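Cycloalternan-forming enzyme (Listeria monocytogenes serovar 1/2a, PDB 5F7U) is a multidomain member of glycoside hydrolase family 31, built around a TIM barrel and holding bound glycans and magnesium ions in this model. Local coordinates at residues A[256-261]-A[280-285]; A[274-279]-A[602-607]; A[609-614]-A[751-756]. The protein carries 1 engineered substitution. One frame throughout, in Å; residues are numbered along the deposited sequence.

How the contacts relate
Contact 3 is buried, contacts 1 and 2 only partly. Contacts 1 and 2 share helix 278-281, and their centres lie about 11 Å apart; the salt bridge from Arg283 to Glu274 ties them further. Contact 2 leads into helix 607-622, which supplies one side of contact 3, and Gln603 and Thr604 reach Ser613 and Ser609 on it. The chemistry changes with place: waters and polar edges join a loop to the end of a helix in contact 1, a carbonyl held by two donors backs a carboxylate that bonds to the glycan in contact 2, and an aromatic face and one straight hydrogen bond from a glutamine amide join barrel to C-terminal domain in contact 3.

Contact 1 (A[256-261]-A[280-285]); sequences RYDTIN and QTERTY
The guanidinium of Arg256 carries the CG2 methyl of Thr284 on one face, centred 3.6 Å above its plane, and water 1 at its edge; its NE bonds to Phe253 O and its NH2 to Glu268 O. At the edge of the Tyr257 ring, Thr284 OG1 lies in plane, 3.6 Å from CE1 of Tyr257, as does water 2. At the Tyr285 ring the Tyr257 hydroxyl comes edge-on, OH 3.3 Å from CD2, with the two side chains crossing at about a right angle.

Direct polar bonds give way to water. Water 2 takes the backbone N-H of Tyr257 and donates to Arg283 O, each at 2.9 Å; water 1 joins Arg256 NH1 to Glu282 O, the latter weakly. Asp258 OD2 stands 3.8 Å from Glu282 OE2, a like-charged pair probably eased by the salt bridge from Glu282 to Lys265. Tyr257 OH bonds to Ser600 O and Thr284 OG1 to Glu255 O.

Glu282, with positive phi, is the C-prime residue of a Schellman motif ending helix 278-281. The chain leaving that helix thus runs past the loop after strand 250-254, and Tyr257 packs against both helix 278-281 and barrel helix 607-622.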
loop_
_atom_site.group_PDB
_atom_site.type_symbol
_atom_site.label_atom_id
_atom_site.label_comp_id
_atom_site.label_asym_id
_atom_site.label_seq_id
_atom_site.Cartn_x
_atom_site.Cartn_y
_atom_site.Cartn_z
ATOM N N ARG A 256 -5.226 -5.523 2.819
ATOM C CA ARG A 256 -6.315 -6.500 2.665
ATOM C C ARG A 256 -6.155 -7.232 1.341
ATOM O O ARG A 256 -5.852 -6.610 0.319
ATOM C CB ARG A 256 -7.679 -5.790 2.750
ATOM C CG ARG A 256 -7.911 -5.038 4.074
ATOM C CD ARG A 256 -8.059 -6.032 5.218
ATOM N NE ARG A 256 -7.991 -5.418 6.537
ATOM C CZ ARG A 256 -8.215 -6.066 7.665
ATOM N NH1 ARG A 256 -8.587 -7.353 7.652
ATOM N NH2 ARG A 256 -8.110 -5.418 8.817
ATOM N N TYR A 257 -6.363 -8.552 1.369
ATOM C CA TYR A 257 -6.015 -9.426 0.241
ATOM C C TYR A 257 -7.224 -9.900 -0.548
ATOM O O TYR A 257 -7.082 -10.448 -1.668
ATOM C CB TYR A 257 -5.250 -10.657 0.782
ATOM C CG TYR A 257 -3.900 -10.331 1.387
ATOM C CD1 TYR A 257 -3.800 -9.742 2.670
ATOM C CD2 TYR A 257 -2.725 -10.629 0.697
ATOM C CE1 TYR A 257 -2.557 -9.451 3.243
ATOM C CE2 TYR A 257 -1.470 -10.340 1.252
ATOM C CZ TYR A 257 -1.404 -9.753 2.528
ATOM O OH TYR A 257 -0.192 -9.476 3.093
ATOM N N ASP A 258 -8.409 -9.734 0.057
ATOM C CA ASP A 258 -9.639 -10.269 -0.497
ATOM C C ASP A 258 -10.336 -9.344 -1.492
ATOM O O ASP A 258 -10.821 -9.810 -2.533
ATOM C CB ASP A 258 -10.606 -10.734 0.625
ATOM C CG ASP A 258 -10.919 -9.659 1.693
ATOM O OD1 ASP A 258 -10.290 -8.580 1.756
ATOM O OD2 ASP A 258 -11.852 -9.928 2.506
ATOM N N THR A 259 -10.377 -8.058 -1.156
ATOM C CA THR A 259 -11.062 -7.048 -1.944
ATOM C C THR A 259 -10.509 -5.676 -1.576
ATOM O O THR A 259 -10.027 -5.489 -0.469
ATOM C CB THR A 259 -12.588 -7.091 -1.729
ATOM O OG1 THR A 259 -13.215 -6.108 -2.569
ATOM C CG2 THR A 259 -12.957 -6.881 -0.245
ATOM N N ILE A 260 -10.562 -4.745 -2.514
ATOM C CA ILE A 260 -10.216 -3.346 -2.193
ATOM C C ILE A 260 -11.392 -2.534 -1.626
ATOM O O ILE A 260 -11.194 -1.488 -1.013
ATOM C CB ILE A 260 -9.491 -2.613 -3.356
ATOM C CG1 ILE A 260 -10.347 -2.545 -4.623
ATOM C CG2 ILE A 260 -8.138 -3.288 -3.619
ATOM C CD1 ILE A 260 -11.206 -1.312 -4.742
ATOM N N ASN A 261 -12.612 -3.005 -1.865
ATOM C CA ASN A 261 -13.808 -2.338 -1.374
ATOM C C ASN A 261 -14.483 -3.267 -0.370
ATOM O O ASN A 261 -15.032 -4.291 -0.744
ATOM C CB ASN A 261 -14.737 -2.024 -2.551
ATOM C CG ASN A 261 -16.075 -1.445 -2.118
ATOM O OD1 ASN A 261 -16.349 -1.245 -0.924
ATOM N ND2 ASN A 261 -16.935 -1.200 -3.094
ATOM N N GLN A 280 -8.566 -15.827 1.102
ATOM C CA GLN A 280 -9.663 -16.749 1.376
ATOM C C GLN A 280 -10.127 -16.655 2.819
ATOM O O GLN A 280 -11.326 -16.637 3.087
ATOM C CB GLN A 280 -9.263 -18.188 1.012
ATOM C CG GLN A 280 -8.870 -18.322 -0.464
ATOM C CD GLN A 280 -7.351 -18.306 -0.743
ATOM O OE1 GLN A 280 -6.598 -17.358 -0.402
ATOM N NE2 GLN A 280 -6.897 -19.370 -1.426
ATOM N N THR A 281 -9.170 -16.532 3.733
ATOM C CA THR A 281 -9.468 -16.422 5.166
ATOM C C THR A 281 -9.763 -14.977 5.599
ATOM O O THR A 281 -10.211 -14.758 6.721
ATOM C CB THR A 281 -8.293 -16.943 6.042
ATOM O OG1 THR A 281 -7.138 -16.128 5.824
ATOM C CG2 THR A 281 -7.948 -18.389 5.718
ATOM N N GLU A 282 -9.493 -14.005 4.714
ATOM C CA GLU A 282 -9.714 -12.571 4.995
ATOM C C GLU A 282 -8.864 -12.137 6.185
ATOM O O GLU A 282 -9.308 -11.363 7.046
ATOM C CB GLU A 282 -11.222 -12.265 5.196
ATOM C CG GLU A 282 -12.077 -12.928 4.120
ATOM C CD GLU A 282 -13.523 -12.479 4.093
ATOM O OE1 GLU A 282 -13.998 -11.809 5.035
ATOM O OE2 GLU A 282 -14.203 -12.832 3.110
ATOM N N ARG A 283 -7.632 -12.652 6.235
ATOM C CA ARG A 283 -6.698 -12.303 7.317
ATOM C C ARG A 283 -5.568 -11.422 6.783
ATOM O O ARG A 283 -5.423 -11.266 5.563
ATOM C CB ARG A 283 -6.166 -13.556 8.001
ATOM C CG ARG A 283 -7.296 -14.338 8.675
ATOM C CD ARG A 283 -6.810 -15.653 9.223
ATOM N NE ARG A 283 -7.954 -16.438 9.681
ATOM C CZ ARG A 283 -7.869 -17.622 10.263
ATOM N NH1 ARG A 283 -6.668 -18.197 10.469
ATOM N NH2 ARG A 283 -9.002 -18.246 10.630
ATOM N N THR A 284 -4.805 -10.826 7.695
ATOM C CA THR A 284 -3.712 -9.938 7.319
ATOM C C THR A 284 -2.686 -9.761 8.425
ATOM O O THR A 284 -3.014 -9.860 9.626
ATOM C CB THR A 284 -4.199 -8.550 6.868
ATOM O OG1 THR A 284 -3.068 -7.780 6.413
ATOM C CG2 THR A 284 -4.942 -7.774 8.003
ATOM N N TYR A 285 -1.460 -9.481 7.991
ATOM C CA TYR A 285 -0.356 -9.176 8.891
ATOM C C TYR A 285 -0.403 -7.734 9.363
ATOM O O TYR A 285 0.251 -7.382 10.338
ATOM C CB TYR A 285 0.967 -9.310 8.142
ATOM C CG TYR A 285 1.180 -10.579 7.355
ATOM C CD1 TYR A 285 1.700 -11.725 7.975
ATOM C CD2 TYR A 285 0.924 -10.608 5.960
ATOM C CE1 TYR A 285 1.949 -12.881 7.245
ATOM C CE2 TYR A 285 1.168 -11.765 5.226
ATOM C CZ TYR A 285 1.667 -12.886 5.881
ATOM O OH TYR A 285 1.905 -13.994 5.149
HETATM O O HOH W 1 -9.437 -9.031 5.416
HETATM O O HOH W 2 -7.235 -9.870 3.801
#

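Contact 2 (A[274-279]-A[602-607]); sequences EYQDQA and DQTSTF. With GLC (alpha-D-glucopyranose), chain F; GLC (alpha-D-glucopyranose), chain B.
Asp602 points its side chain from the loop after barrel strand 597-599 into the glycan pocket. Asp602 CB lies against the Tyr275 ring, 3.6 Å from CD1, and the carboxylate plane is turned 70° from that ring. With CG anti to the carbonyl carbon, the acid group reaches the join between two alpha-D-glucopyranose units. Asp602 OD1 accepts a hydrogen bond of 2.5 Å from O2 of the chain B unit. Asp602 OD2 sits in the plane of the Tyr275 ring at its edge, and 3.1 Å from O4 of the chain F unit, the oxygen that links the two sugars.

Behind this side chain, the backbone carbonyl of Asp602 is held by two donors. Gln276 N gives Asp602 O a bond of 3.0 Å, and Gln278 NE2 a straighter one of 2.9 Å at 162°, both from above the carbonyl plane. Gln278 can turn its amide this way because its chain bends at chi2 (89°); the same NE2 also bonds to Tyr285 OH, which bonds to Asp602 N as well. Gln276 stays extended, so its amide carbon CD rests 3.5 Å from the Thr604 CG2 methyl, while its own CG lies over one face of the Tyr275 ring, toward the rim. Water 3 completes the join, donating to Gln276 O and accepting from Thr604 N.

Tyr275 OH bonds to Glu663, which also bonds to the glycan. The chemistry implies a division of labour: one backbone N-H and one side-chain amide hold the carbonyl of Asp602 from the side of the mutarotase-like domain, leaving its carboxylate to the glycan, and the very short sugar bond is consistent with a strongly accepting, probably charged, oxygen.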
loop_
_atom_site.group_PDB
_atom_site.type_symbol
_atom_site.label_atom_id
_atom_site.label_comp_id
_atom_site.label_asym_id
_atom_site.label_seq_id
_atom_site.Cartn_x
_atom_site.Cartn_y
_atom_site.Cartn_z
ATOM N N GLU A 274 -0.943 -15.410 8.577
ATOM C CA GLU A 274 -1.682 -16.411 7.774
ATOM C C GLU A 274 -0.900 -16.722 6.513
ATOM O O GLU A 274 -0.739 -15.862 5.658
ATOM C CB GLU A 274 -3.099 -15.917 7.397
ATOM C CG GLU A 274 -3.950 -16.971 6.657
ATOM C CD GLU A 274 -4.273 -18.192 7.526
ATOM O OE1 GLU A 274 -4.235 -18.083 8.767
ATOM O OE2 GLU A 274 -4.542 -19.280 6.968
ATOM N N TYR A 275 -0.411 -17.955 6.423
ATOM C CA TYR A 275 0.453 -18.367 5.308
ATOM C C TYR A 275 -0.378 -18.700 4.063
ATOM O O TYR A 275 -1.279 -19.542 4.136
ATOM C CB TYR A 275 1.244 -19.574 5.799
ATOM C CG TYR A 275 2.205 -20.202 4.822
ATOM C CD1 TYR A 275 3.429 -19.589 4.519
ATOM C CD2 TYR A 275 1.921 -21.447 4.250
ATOM C CE1 TYR A 275 4.329 -20.190 3.630
ATOM C CE2 TYR A 275 2.810 -22.057 3.372
ATOM C CZ TYR A 275 4.016 -21.424 3.075
ATOM O OH TYR A 275 4.900 -22.029 2.185
ATOM N N GLN A 276 -0.088 -18.026 2.939
ATOM C CA GLN A 276 -0.646 -18.356 1.603
ATOM C C GLN A 276 -2.129 -18.077 1.321
ATOM O O GLN A 276 -2.480 -17.773 0.179
ATOM C CB GLN A 276 -0.365 -19.821 1.218
ATOM C CG GLN A 276 1.097 -20.163 0.971
ATOM C CD GLN A 276 1.304 -21.630 0.536
ATOM O OE1 GLN A 276 2.432 -22.065 0.303
ATOM N NE2 GLN A 276 0.232 -22.380 0.422
ATOM N N ASP A 277 -3.004 -18.219 2.310
ATOM C CA ASP A 277 -4.438 -18.091 2.018
ATOM C C ASP A 277 -5.076 -16.865 2.699
ATOM O O ASP A 277 -6.200 -16.919 3.220
ATOM C CB ASP A 277 -5.198 -19.396 2.326
ATOM C CG ASP A 277 -5.176 -19.760 3.797
ATOM O OD1 ASP A 277 -4.416 -19.121 4.557
ATOM O OD2 ASP A 277 -5.932 -20.679 4.207
ATOM N N GLN A 278 -4.361 -15.752 2.659
ATOM C CA GLN A 278 -4.844 -14.529 3.280
ATOM C C GLN A 278 -6.168 -14.067 2.668
ATOM O O GLN A 278 -7.061 -13.647 3.398
ATOM C CB GLN A 278 -3.779 -13.405 3.148
ATOM C CG GLN A 278 -2.394 -13.731 3.723
ATOM C CD GLN A 278 -1.454 -14.398 2.706
ATOM O OE1 GLN A 278 -1.874 -14.821 1.631
ATOM N NE2 GLN A 278 -0.160 -14.465 3.036
ATOM N N ALA A 279 -6.295 -14.148 1.339
ATOM C CA ALA A 279 -7.530 -13.670 0.673
ATOM C C ALA A 279 -8.744 -14.510 1.096
ATOM O O ALA A 279 -9.809 -13.979 1.417
ATOM C CB ALA A 279 -7.369 -13.717 -0.845
ATOM N N ASP A 602 3.598 -14.028 2.545
ATOM C CA ASP A 602 3.940 -15.344 1.995
ATOM C C ASP A 602 2.836 -15.789 1.066
ATOM O O ASP A 602 1.744 -16.136 1.533
ATOM C CB ASP A 602 4.079 -16.372 3.127
ATOM C CG ASP A 602 5.217 -16.044 4.103
ATOM O OD1 ASP A 602 6.150 -15.307 3.749
ATOM O OD2 ASP A 602 5.169 -16.530 5.255
ATOM N N GLN A 603 3.128 -15.772 -0.232
ATOM C CA GLN A 603 2.136 -16.081 -1.267
ATOM C C GLN A 603 2.676 -17.070 -2.299
ATOM O O GLN A 603 3.886 -17.244 -2.462
ATOM C CB GLN A 603 1.629 -14.796 -1.946
ATOM C CG GLN A 603 1.080 -13.774 -0.950
ATOM C CD GLN A 603 0.528 -12.546 -1.632
ATOM O OE1 GLN A 603 1.214 -11.528 -1.715
ATOM N NE2 GLN A 603 -0.679 -12.657 -2.195
ATOM N N THR A 604 1.777 -17.721 -3.013
ATOM C CA THR A 604 2.196 -18.711 -4.018
ATOM C C THR A 604 2.389 -18.096 -5.402
ATOM O O THR A 604 1.884 -17.009 -5.704
ATOM C CB THR A 604 1.205 -19.875 -4.141
ATOM O OG1 THR A 604 -0.099 -19.346 -4.377
ATOM C CG2 THR A 604 1.174 -20.727 -2.880
ATOM N N SER A 605 3.117 -18.814 -6.247
ATOM C CA SER A 605 3.400 -18.358 -7.619
ATOM C C SER A 605 2.226 -18.660 -8.544
ATOM O O SER A 605 2.307 -19.517 -9.444
ATOM C CB SER A 605 4.704 -18.980 -8.128
ATOM O OG SER A 605 5.791 -18.457 -7.368
ATOM N N THR A 606 1.138 -17.929 -8.338
ATOM C CA THR A 606 -0.043 -18.062 -9.200
ATOM C C THR A 606 -0.613 -16.685 -9.544
ATOM O O THR A 606 -0.327 -15.702 -8.855
ATOM C CB THR A 606 -1.185 -18.863 -8.537
ATOM O OG1 THR A 606 -1.682 -18.116 -7.426
ATOM C CG2 THR A 606 -0.722 -20.232 -8.061
ATOM N N PHE A 607 -1.450 -16.646 -10.587
ATOM C CA PHE A 607 -2.151 -15.408 -10.937
ATOM C C PHE A 607 -3.162 -15.008 -9.863
ATOM O O PHE A 607 -3.326 -13.824 -9.583
ATOM C CB PHE A 607 -2.796 -15.518 -12.319
ATOM C CG PHE A 607 -1.867 -15.164 -13.438
ATOM C CD1 PHE A 607 -1.644 -13.830 -13.765
ATOM C CD2 PHE A 607 -1.189 -16.155 -14.162
ATOM C CE1 PHE A 607 -0.785 -13.484 -14.802
ATOM C CE2 PHE A 607 -0.322 -15.812 -15.211
ATOM C CZ PHE A 607 -0.126 -14.469 -15.517
HETATM C C1 GLC F . 6.076 -20.311 8.242
HETATM C C2 GLC F . 6.146 -19.003 9.040
HETATM C C3 GLC F . 6.438 -17.801 8.130
HETATM C C4 GLC F . 7.750 -18.003 7.361
HETATM C C5 GLC F . 7.633 -19.344 6.599
HETATM C C6 GLC F . 8.903 -19.739 5.860
HETATM O O1 GLC F . 4.883 -20.343 7.445
HETATM O O2 GLC F . 4.904 -18.800 9.714
HETATM O O3 GLC F . 6.463 -16.611 8.916
HETATM O O4 GLC F . 7.979 -16.945 6.400
HETATM O O5 GLC F . 7.238 -20.476 7.407
HETATM O O6 GLC F . 8.597 -19.493 4.490
HETATM C C1 GLC B . 8.866 -15.877 6.813
HETATM C C2 GLC B . 8.882 -14.763 5.743
HETATM C C3 GLC B . 9.595 -15.186 4.443
HETATM C C4 GLC B . 10.993 -15.742 4.757
HETATM C C5 GLC B . 10.958 -16.720 5.940
HETATM C C6 GLC B . 12.337 -17.174 6.393
HETATM O O2 GLC B . 7.565 -14.238 5.550
HETATM O O3 GLC B . 9.732 -14.077 3.536
HETATM O O4 GLC B . 11.529 -16.410 3.599
HETATM O O5 GLC B . 10.239 -16.221 7.086
HETATM O O6 GLC B . 12.112 -18.215 7.364
HETATM O O HOH W 3 -1.026 -17.338 -1.915
#

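Contact 3 (A[609-614]-A[751-756]); sequences SFQASL and IVQEGQ
Val752 O is the best-held polar atom, and across the two segments one strong bond grips it. Gln611 NE2 donates to Val752 O at 2.8 Å and 173°, almost perfectly straight; the oxygen lies in the plane of the glutamine amide, while the nitrogen stands above the carbonyl plane. The extended chain of Gln611 carries its tip out from the helix to this point, and on the way its CG runs 3.7 Å from Val752 CG2. The same residue therefore packs on the valine with its methylene and bonds to the valine's carbonyl with its end.

The other branch of Val752 does the heavier packing. Val752 CG1 sits squarely over the Phe610 ring, 3.7 Å from its centroid and 13° off the normal, a CH-pi contact in which the methyl lies over the ring centre, a little nearer CZ and CE2. Phe610 presents that face because its CG is anti to the backbone N (chi1 -176°), which swings the ring away from the helix. Leu614 CD2, one turn further along, closes on the same methyl, 4.2 Å from Val752 CG1. Ile751 O lies obliquely to the ring, 3.6 Å from Phe610 CE2; it is buried here with no polar partner in the model.

After Val752 the chain makes a type II beta turn from Gln753 to Gln756, with Gly755 at positive phi, and goes on to strand 758-763. Helix 642-653 is the third party: its Leu644, Arg647 and Met651 touch Phe610, and its Glu643 and Arg647 bond to Gly755 N and Gln756 O of the turn. Trp630 of a barrel strand meets the Phe610 ring nearly parallel. The contact thus seats a C-terminal-domain loop against two neighbouring helices of the TIM barrel, 607-622 and 642-653.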
loop_
_atom_site.group_PDB
_atom_site.type_symbol
_atom_site.label_atom_id
_atom_site.label_comp_id
_atom_site.label_asym_id
_atom_site.label_seq_id
_atom_site.Cartn_x
_atom_site.Cartn_y
_atom_site.Cartn_z
ATOM N N SER A 609 -2.751 -15.397 -6.689
ATOM C CA SER A 609 -1.950 -14.729 -5.659
ATOM C C SER A 609 -1.524 -13.329 -6.099
ATOM O O SER A 609 -1.537 -12.412 -5.296
ATOM C CB SER A 609 -0.705 -15.542 -5.268
ATOM O OG SER A 609 -1.119 -16.802 -4.739
ATOM N N PHE A 610 -1.150 -13.197 -7.371
ATOM C CA PHE A 610 -0.765 -11.894 -7.965
ATOM C C PHE A 610 -1.936 -10.925 -7.765
ATOM O O PHE A 610 -1.731 -9.793 -7.295
ATOM C CB PHE A 610 -0.457 -12.142 -9.449
ATOM C CG PHE A 610 0.057 -10.947 -10.242
ATOM C CD1 PHE A 610 0.412 -9.724 -9.665
ATOM C CD2 PHE A 610 0.242 -11.125 -11.628
ATOM C CE1 PHE A 610 0.897 -8.679 -10.458
ATOM C CE2 PHE A 610 0.734 -10.089 -12.432
ATOM C CZ PHE A 610 1.071 -8.863 -11.836
ATOM N N GLN A 611 -3.157 -11.377 -8.077
ATOM C CA GLN A 611 -4.348 -10.545 -7.873
ATOM C C GLN A 611 -4.494 -10.115 -6.426
ATOM O O GLN A 611 -4.789 -8.940 -6.160
ATOM C CB GLN A 611 -5.613 -11.254 -8.333
ATOM C CG GLN A 611 -5.661 -11.460 -9.852
ATOM C CD GLN A 611 -6.641 -12.537 -10.276
ATOM O OE1 GLN A 611 -7.572 -12.880 -9.520
ATOM N NE2 GLN A 611 -6.432 -13.101 -11.473
ATOM N N ALA A 612 -4.236 -11.041 -5.497
ATOM C CA ALA A 612 -4.360 -10.717 -4.071
ATOM C C ALA A 612 -3.254 -9.742 -3.624
ATOM O O ALA A 612 -3.500 -8.842 -2.816
ATOM C CB ALA A 612 -4.338 -11.982 -3.234
ATOM N N SER A 613 -2.040 -9.896 -4.168
ATOM C CA SER A 613 -0.950 -8.975 -3.858
ATOM C C SER A 613 -1.312 -7.542 -4.274
ATOM O O SER A 613 -1.076 -6.589 -3.522
ATOM C CB SER A 613 0.332 -9.408 -4.588
ATOM O OG SER A 613 0.751 -10.701 -4.173
ATOM N N LEU A 614 -1.885 -7.400 -5.464
ATOM C CA LEU A 614 -2.242 -6.060 -5.915
ATOM C C LEU A 614 -3.318 -5.437 -4.996
ATOM O O LEU A 614 -3.234 -4.256 -4.644
ATOM C CB LEU A 614 -2.623 -6.054 -7.404
ATOM C CG LEU A 614 -2.970 -4.720 -8.071
ATOM C CD1 LEU A 614 -1.945 -3.623 -7.750
ATOM C CD2 LEU A 614 -3.063 -4.951 -9.571
ATOM N N ILE A 751 -1.451 -6.822 -16.365
ATOM C CA ILE A 751 -2.291 -7.940 -16.781
ATOM C C ILE A 751 -2.136 -8.996 -15.695
ATOM O O ILE A 751 -1.055 -9.606 -15.554
ATOM C CB ILE A 751 -1.889 -8.494 -18.175
ATOM C CG1 ILE A 751 -2.331 -7.563 -19.312
ATOM C CG2 ILE A 751 -2.607 -9.820 -18.442
ATOM C CD1 ILE A 751 -1.545 -6.281 -19.483
ATOM N N VAL A 752 -3.203 -9.200 -14.916
ATOM C CA VAL A 752 -3.130 -10.109 -13.756
ATOM C C VAL A 752 -4.022 -11.333 -13.946
ATOM O O VAL A 752 -4.324 -12.055 -12.985
ATOM C CB VAL A 752 -3.476 -9.396 -12.425
ATOM C CG1 VAL A 752 -2.505 -8.240 -12.181
ATOM C CG2 VAL A 752 -4.915 -8.891 -12.455
ATOM N N GLN A 753 -4.422 -11.568 -15.191
ATOM C CA GLN A 753 -5.223 -12.749 -15.542
ATOM C C GLN A 753 -4.451 -13.640 -16.485
ATOM O O GLN A 753 -3.883 -13.175 -17.467
ATOM C CB GLN A 753 -6.533 -12.338 -16.205
ATOM C CG GLN A 753 -7.427 -11.486 -15.312
ATOM C CD GLN A 753 -8.650 -10.982 -16.041
ATOM O OE1 GLN A 753 -9.205 -11.681 -16.896
ATOM N NE2 GLN A 753 -9.078 -9.758 -15.728
ATOM N N GLU A 754 -4.418 -14.923 -16.142
ATOM C CA GLU A 754 -3.751 -15.944 -16.940
ATOM C C GLU A 754 -4.358 -16.029 -18.346
ATOM O O GLU A 754 -5.584 -16.055 -18.505
ATOM C CB GLU A 754 -3.869 -17.277 -16.222
ATOM C CG GLU A 754 -2.953 -18.387 -16.739
ATOM C CD GLU A 754 -3.148 -19.702 -15.985
ATOM O OE1 GLU A 754 -3.639 -19.701 -14.839
ATOM O OE2 GLU A 754 -2.839 -20.770 -16.542
ATOM N N GLY A 755 -3.489 -16.052 -19.356
ATOM C CA GLY A 755 -3.897 -16.127 -20.765
ATOM C C GLY A 755 -4.419 -14.843 -21.397
ATOM O O GLY A 755 -4.761 -14.832 -22.572
ATOM N N GLN A 756 -4.494 -13.753 -20.625
ATOM C CA GLN A 756 -5.081 -12.522 -21.131
ATOM C C GLN A 756 -4.091 -11.743 -22.001
ATOM O O GLN A 756 -2.922 -11.594 -21.632
ATOM C CB GLN A 756 -5.530 -11.650 -19.959
ATOM C CG GLN A 756 -6.099 -10.299 -20.376
ATOM C CD GLN A 756 -6.583 -9.476 -19.191
ATOM O OE1 GLN A 756 -6.086 -9.610 -18.074
ATOM N NE2 GLN A 756 -7.550 -8.612 -19.438
#